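Local coordinates for protein ORF 37 (Human herpesvirus 8 type M, PDB 3FHD) that processes branched or non-linear viral DNA intermediates as a metal-binding nuclease with both endonuclease and exonuclease activity on double- and single-stranded DNA, at residues 31-36 / 60-65; 52-57 / 154-159. One frame throughout, in Å; residues are numbered along the deposited sequence.

Interaction 1. Residues 31-36 / 60-65; sequences DLFSED and SKFLKH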
loop_
_atom_site.group_PDB
_atom_site.type_symbol
_atom_site.label_atom_id
_atom_site.label_comp_id
_atom_site.label_asym_id
_atom_site.label_seq_id
_atom_site.Cartn_x
_atom_site.Cartn_y
_atom_site.Cartn_z
ATOM N N ASP A 31 -9.685 -26.918 -3.074
ATOM C CA ASP A 31 -9.041 -27.311 -4.298
ATOM C C ASP A 31 -9.373 -26.287 -5.373
ATOM O O ASP A 31 -10.511 -26.227 -5.837
ATOM C CB ASP A 31 -9.497 -28.725 -4.688
ATOM C CG ASP A 31 -8.651 -29.344 -5.804
ATOM O OD1 ASP A 31 -7.688 -28.706 -6.280
ATOM O OD2 ASP A 31 -8.966 -30.485 -6.208
ATOM N N LEU A 32 -8.377 -25.488 -5.770
ATOM C CA LEU A 32 -8.557 -24.583 -6.907
ATOM C C LEU A 32 -8.883 -25.361 -8.175
ATOM O O LEU A 32 -9.422 -24.813 -9.121
ATOM C CB LEU A 32 -7.323 -23.682 -7.135
ATOM C CG LEU A 32 -7.124 -22.432 -6.258
ATOM C CD1 LEU A 32 -5.862 -21.660 -6.648
ATOM C CD2 LEU A 32 -8.350 -21.534 -6.276
ATOM N N PHE A 33 -8.545 -26.646 -8.189
ATOM C CA PHE A 33 -8.792 -27.496 -9.351
ATOM C C PHE A 33 -10.065 -28.324 -9.226
ATOM O O PHE A 33 -10.509 -28.944 -10.193
ATOM C CB PHE A 33 -7.547 -28.343 -9.665
ATOM C CG PHE A 33 -6.364 -27.510 -10.070
ATOM C CD1 PHE A 33 -6.294 -26.969 -11.343
ATOM C CD2 PHE A 33 -5.350 -27.226 -9.161
ATOM C CE1 PHE A 33 -5.209 -26.164 -11.721
ATOM C CE2 PHE A 33 -4.259 -26.429 -9.516
ATOM C CZ PHE A 33 -4.186 -25.897 -10.800
ATOM N N SER A 34 -10.666 -28.314 -8.040
ATOM C CA SER A 34 -11.929 -29.017 -7.828
ATOM C C SER A 34 -13.046 -28.249 -8.518
ATOM O O SER A 34 -13.024 -27.026 -8.563
ATOM C CB SER A 34 -12.243 -29.137 -6.340
ATOM O OG SER A 34 -13.564 -29.632 -6.155
ATOM N N GLU A 35 -14.031 -28.963 -9.044
ATOM C CA GLU A 35 -15.190 -28.302 -9.658
ATOM C C GLU A 35 -16.306 -27.983 -8.642
ATOM O O GLU A 35 -17.279 -27.306 -8.993
ATOM C CB GLU A 35 -15.725 -29.107 -10.855
ATOM N N ASP A 36 -16.153 -28.457 -7.396
ATOM C CA ASP A 36 -17.073 -28.143 -6.296
ATOM C C ASP A 36 -17.233 -26.648 -6.107
ATOM O O ASP A 36 -16.274 -25.881 -6.307
ATOM C CB ASP A 36 -16.549 -28.716 -4.987
ATOM C CG ASP A 36 -16.533 -30.239 -4.966
ATOM O OD1 ASP A 36 -17.474 -30.890 -5.509
ATOM O OD2 ASP A 36 -15.581 -30.791 -4.372
ATOM N N SER A 60 1.026 -19.810 -3.611
ATOM C CA SER A 60 1.957 -20.854 -3.138
ATOM C C SER A 60 1.305 -22.238 -3.169
ATOM O O SER A 60 1.901 -23.195 -3.694
ATOM C CB SER A 60 2.518 -20.504 -1.745
ATOM O OG SER A 60 3.205 -19.241 -1.772
ATOM N N LYS A 61 0.083 -22.349 -2.633
ATOM C CA LYS A 61 -0.619 -23.624 -2.627
ATOM C C LYS A 61 -1.021 -24.047 -4.050
ATOM O O LYS A 61 -1.027 -25.229 -4.375
ATOM C CB LYS A 61 -1.845 -23.569 -1.711
ATOM C CG LYS A 61 -1.532 -23.358 -0.211
ATOM C CD LYS A 61 -0.709 -24.481 0.390
ATOM C CE LYS A 61 -0.811 -24.498 1.943
ATOM N NZ LYS A 61 -0.582 -23.144 2.585
ATOM N N PHE A 62 -1.391 -23.081 -4.888
ATOM C CA PHE A 62 -1.566 -23.330 -6.321
ATOM C C PHE A 62 -0.309 -24.031 -6.946
ATOM O O PHE A 62 -0.417 -25.083 -7.576
ATOM C CB PHE A 62 -1.924 -22.001 -7.011
ATOM C CG PHE A 62 -1.966 -22.072 -8.512
ATOM C CD1 PHE A 62 -3.048 -22.662 -9.164
ATOM C CD2 PHE A 62 -0.946 -21.526 -9.259
ATOM C CE1 PHE A 62 -3.086 -22.706 -10.563
ATOM C CE2 PHE A 62 -0.965 -21.568 -10.663
ATOM C CZ PHE A 62 -2.038 -22.158 -11.312
ATOM N N LEU A 63 0.880 -23.462 -6.752
ATOM C CA LEU A 63 2.087 -23.966 -7.396
ATOM C C LEU A 63 2.561 -25.308 -6.814
ATOM O O LEU A 63 3.347 -26.045 -7.451
ATOM C CB LEU A 63 3.211 -22.919 -7.300
ATOM C CG LEU A 63 2.976 -21.603 -8.028
ATOM C CD1 LEU A 63 4.184 -20.672 -7.798
ATOM C CD2 LEU A 63 2.714 -21.859 -9.505
ATOM N N LYS A 64 2.062 -25.628 -5.621
ATOM C CA LYS A 64 2.428 -26.848 -4.888
ATOM C C LYS A 64 1.447 -27.971 -5.197
ATOM O O LYS A 64 1.710 -29.123 -4.855
ATOM C CB LYS A 64 2.452 -26.593 -3.368
ATOM C CG LYS A 64 3.628 -25.712 -2.887
ATOM C CD LYS A 64 4.776 -26.564 -2.428
ATOM C CE LYS A 64 6.111 -25.817 -2.367
ATOM N NZ LYS A 64 6.969 -26.434 -1.293
ATOM N N HIS A 65 0.327 -27.637 -5.841
ATOM C CA HIS A 65 -0.734 -28.639 -6.132
ATOM C C HIS A 65 -0.194 -29.752 -7.042
ATOM O O HIS A 65 0.661 -29.493 -7.887
ATOM C CB HIS A 65 -1.942 -27.936 -6.781
ATOM C CG HIS A 65 -3.179 -28.784 -6.855
ATOM N ND1 HIS A 65 -3.323 -29.814 -7.762
ATOM C CD2 HIS A 65 -4.337 -28.747 -6.147
ATOM C CE1 HIS A 65 -4.505 -30.389 -7.600
ATOM N NE2 HIS A 65 -5.137 -29.765 -6.621
#

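Interaction 2. Residues 52-57 / 154-159; sequences AVLASL and NPVWDA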
loop_
_atom_site.group_PDB
_atom_site.type_symbol
_atom_site.label_atom_id
_atom_site.label_comp_id
_atom_site.label_asym_id
_atom_site.label_seq_id
_atom_site.Cartn_x
_atom_site.Cartn_y
_atom_site.Cartn_z
ATOM N N ALA A 52 -9.187 -20.731 7.277
ATOM C CA ALA A 52 -8.191 -21.721 6.821
ATOM C C ALA A 52 -8.390 -22.215 5.356
ATOM O O ALA A 52 -7.421 -22.345 4.587
ATOM C CB ALA A 52 -8.158 -22.890 7.768
ATOM N N VAL A 53 -9.635 -22.501 4.977
ATOM C CA VAL A 53 -9.935 -22.888 3.605
ATOM C C VAL A 53 -9.538 -21.751 2.666
ATOM O O VAL A 53 -8.868 -21.986 1.667
ATOM C CB VAL A 53 -11.423 -23.293 3.410
ATOM C CG1 VAL A 53 -11.828 -23.269 1.942
ATOM C CG2 VAL A 53 -11.661 -24.681 3.983
ATOM N N LEU A 54 -9.913 -20.527 3.008
ATOM C CA LEU A 54 -9.608 -19.395 2.153
ATOM C C LEU A 54 -8.096 -19.126 2.063
ATOM O O LEU A 54 -7.589 -18.802 0.982
ATOM C CB LEU A 54 -10.395 -18.159 2.606
ATOM C CG LEU A 54 -11.815 -18.075 2.021
ATOM C CD1 LEU A 54 -12.681 -17.196 2.870
ATOM C CD2 LEU A 54 -11.739 -17.514 0.609
ATOM N N ALA A 55 -7.376 -19.279 3.177
ATOM C CA ALA A 55 -5.908 -19.105 3.139
ATOM C C ALA A 55 -5.274 -20.125 2.188
ATOM O O ALA A 55 -4.239 -19.854 1.600
ATOM C CB ALA A 55 -5.280 -19.215 4.559
ATOM N N SER A 56 -5.921 -21.280 2.014
ATOM C CA SER A 56 -5.422 -22.292 1.075
ATOM C C SER A 56 -5.580 -22.003 -0.427
ATOM O O SER A 56 -5.217 -22.850 -1.259
ATOM C CB SER A 56 -6.009 -23.668 1.387
ATOM O OG SER A 56 -7.341 -23.785 0.897
ATOM N N LEU A 57 -6.138 -20.846 -0.768
ATOM C CA LEU A 57 -6.354 -20.474 -2.172
ATOM C C LEU A 57 -5.219 -19.557 -2.677
ATOM O O LEU A 57 -5.397 -18.820 -3.628
ATOM C CB LEU A 57 -7.723 -19.813 -2.325
ATOM C CG LEU A 57 -8.946 -20.697 -1.937
ATOM C CD1 LEU A 57 -10.244 -20.005 -2.336
ATOM C CD2 LEU A 57 -8.873 -22.063 -2.569
ATOM N N ASN A 154 -12.206 -8.219 2.946
ATOM C CA ASN A 154 -12.501 -9.154 1.869
ATOM C C ASN A 154 -11.884 -10.512 2.242
ATOM O O ASN A 154 -10.717 -10.581 2.595
ATOM C CB ASN A 154 -11.944 -8.646 0.517
ATOM C CG ASN A 154 -12.289 -9.566 -0.648
ATOM O OD1 ASN A 154 -11.996 -10.763 -0.610
ATOM N ND2 ASN A 154 -12.907 -9.013 -1.696
ATOM N N PRO A 155 -12.674 -11.587 2.178
ATOM C CA PRO A 155 -12.111 -12.863 2.628
ATOM C C PRO A 155 -10.978 -13.449 1.780
ATOM O O PRO A 155 -10.318 -14.386 2.245
ATOM C CB PRO A 155 -13.323 -13.805 2.580
ATOM C CG PRO A 155 -14.188 -13.203 1.519
ATOM C CD PRO A 155 -14.089 -11.728 1.767
ATOM N N VAL A 156 -10.735 -12.915 0.580
ATOM C CA VAL A 156 -9.623 -13.411 -0.252
ATOM C C VAL A 156 -8.355 -12.562 -0.157
ATOM O O VAL A 156 -7.362 -12.934 -0.753
ATOM C CB VAL A 156 -10.004 -13.649 -1.762
ATOM C CG1 VAL A 156 -11.353 -14.402 -1.869
ATOM C CG2 VAL A 156 -9.991 -12.338 -2.576
ATOM N N TRP A 157 -8.396 -11.456 0.607
ATOM C CA TRP A 157 -7.255 -10.513 0.782
ATOM C C TRP A 157 -5.912 -11.204 1.033
ATOM O O TRP A 157 -4.957 -10.987 0.276
ATOM C CB TRP A 157 -7.547 -9.513 1.936
ATOM C CG TRP A 157 -6.660 -8.310 1.959
ATOM C CD1 TRP A 157 -5.781 -7.954 2.943
ATOM C CD2 TRP A 157 -6.591 -7.271 0.958
ATOM N NE1 TRP A 157 -5.151 -6.772 2.600
ATOM C CE2 TRP A 157 -5.633 -6.333 1.393
ATOM C CE3 TRP A 157 -7.246 -7.052 -0.268
ATOM C CZ2 TRP A 157 -5.321 -5.165 0.647
ATOM C CZ3 TRP A 157 -6.927 -5.887 -1.022
ATOM C CH2 TRP A 157 -5.952 -4.979 -0.557
ATOM N N ASP A 158 -5.849 -12.015 2.095
ATOM C CA ASP A 158 -4.594 -12.659 2.525
ATOM C C ASP A 158 -4.112 -13.637 1.456
ATOM O O ASP A 158 -2.947 -13.621 1.111
ATOM C CB ASP A 158 -4.740 -13.367 3.871
ATOM C CG ASP A 158 -4.877 -12.388 5.050
ATOM O OD1 ASP A 158 -4.427 -11.224 4.930
ATOM O OD2 ASP A 158 -5.429 -12.799 6.101
ATOM N N ALA A 159 -5.021 -14.453 0.923
ATOM C CA ALA A 159 -4.673 -15.435 -0.106
ATOM C C ALA A 159 -4.102 -14.825 -1.382
ATOM O O ALA A 159 -3.087 -15.305 -1.929
ATOM C CB ALA A 159 -5.905 -16.320 -0.433
#

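Interaction 1. Residues 31-36 / 60-65
Asp31 OD1 is gripped from two directions, by the imidazole of His65 across the contact and by a backbone amide of its own loop. His65 NE2 donates to Asp31 OD1 at 2.8 Å, but the bond is bent to 125° and counts as weak. Phe33 N reaches the same Asp31 OD1 at 2.9 Å from well above the carboxylate plane, which makes an Asx turn inside the type I beta turn from Asp31 to Ser34. With Asp31 CG anti to the backbone N (chi1 -168°), the carboxylate comes up to the imidazole, their planes nearly parallel. His65 is the N-cap residue of helix 66-72, and its ND1 accepts from Lys67 N; this cap, with lesser help from the weak bond at NE2, fixes the rotation of the ring. The pattern fits a neutral imidazole with its proton on NE2, which the carboxylate would probably polarise.

The ring of Phe33 turns its edge to one face of His65, an edge-to-face pair with centroids 4.6 Å apart and planes at 60°. Phe33 CD2 lies over the centre of the imidazole, 3.4 Å above its plane. Farther round the same phenyl, Phe33 CZ meets Phe62 CE1 at 3.4 Å; these two rings touch rim to rim, neither over the face of the other. Leu32 extends the apolar patch, its CD1 3.9 Å from Phe62 CD1.

Helix 83-100 backs this patch: Phe91 meets the Phe33 ring, Tyr88 touches Leu32 and Leu84 touches Phe62. Val68 of helix 66-72 packs on both phenylalanines, so the N-terminal loop before helix 38-42 is held against the junction between helices 59-64 and 66-72.

Interaction 2. Residues 52-57 / 154-159
Ala159 CB is the small knob of this contact, pushed into the hollow where helix 47-55 ends. It lies 3.3 Å from Leu54 O and 4.0 Å from Leu57 C, with Leu57 CB at 4.4 Å, so the floor of the hollow is mainly backbone. That same Leu54 O accepts from Leu57 N within the turn at the helix end, which leaves the methyl beside a carbonyl already engaged. A single methyl lets the two segments close in, the CA atoms of Ala55 and Ala159 being only 5.1 Å apart.

The larger bump comes from the opposite segment. Leu54 points toward 154-159 and spreads its forked end over the turn at Pro155 and Val156. Its CD1 presses on Pro155 CB at 3.5 Å, tighter than usual for two carbons, while CD2 meets Val156 CG1 at 4.0 Å. Pro155 O lies along one side of the leucine, 3.7 Å from Leu54 CD1 and little farther from CB, CG and CD2. Val156 CG1 stands anti to the carbonyl carbon (chi1 -46°), which brings it to Leu54 CD2.

The turn that receives Leu54 is firmly shaped: Asn154 OD1 accepts from Val156 N in the plane of its carbonyl, with an N-H...O angle of 166°. This capping bond reinforces the type I beta turn from Asn154 to Trp157. Helix 83-100 lies alongside, Val96 touching both Leu57 and Val156 and Phe99 touching Pro155.

Far from the magnesium site, the C-terminal end of helix 47-55 packs against a capped turn and the first turn of helix 157-161, bringing together two helices of this PD-(D/E)XK nuclease whose segments are separated by 96 mostly helical residues.

In the fold
Interactions 1 and 2 lie 13 Å apart between centres, on the same side of the chain's centre and away from the annotated magnesium site. Their segments alternate in sequence: 31-36, 52-57, 60-65, then 154-159. Helices 47-55 and 59-64 are consecutive, so one short link passes from one contact to the other. The two also touch directly, Leu32 CD2 packing on Leu57 CD2 at 3.8 Å and Lys61 CB on Ser56 O at 3.5 Å. Helix 83-100 is their shared neighbour. Together they tie the N-terminal loop and the distant helix 157-161 into a largely helical region beside helix 83-100.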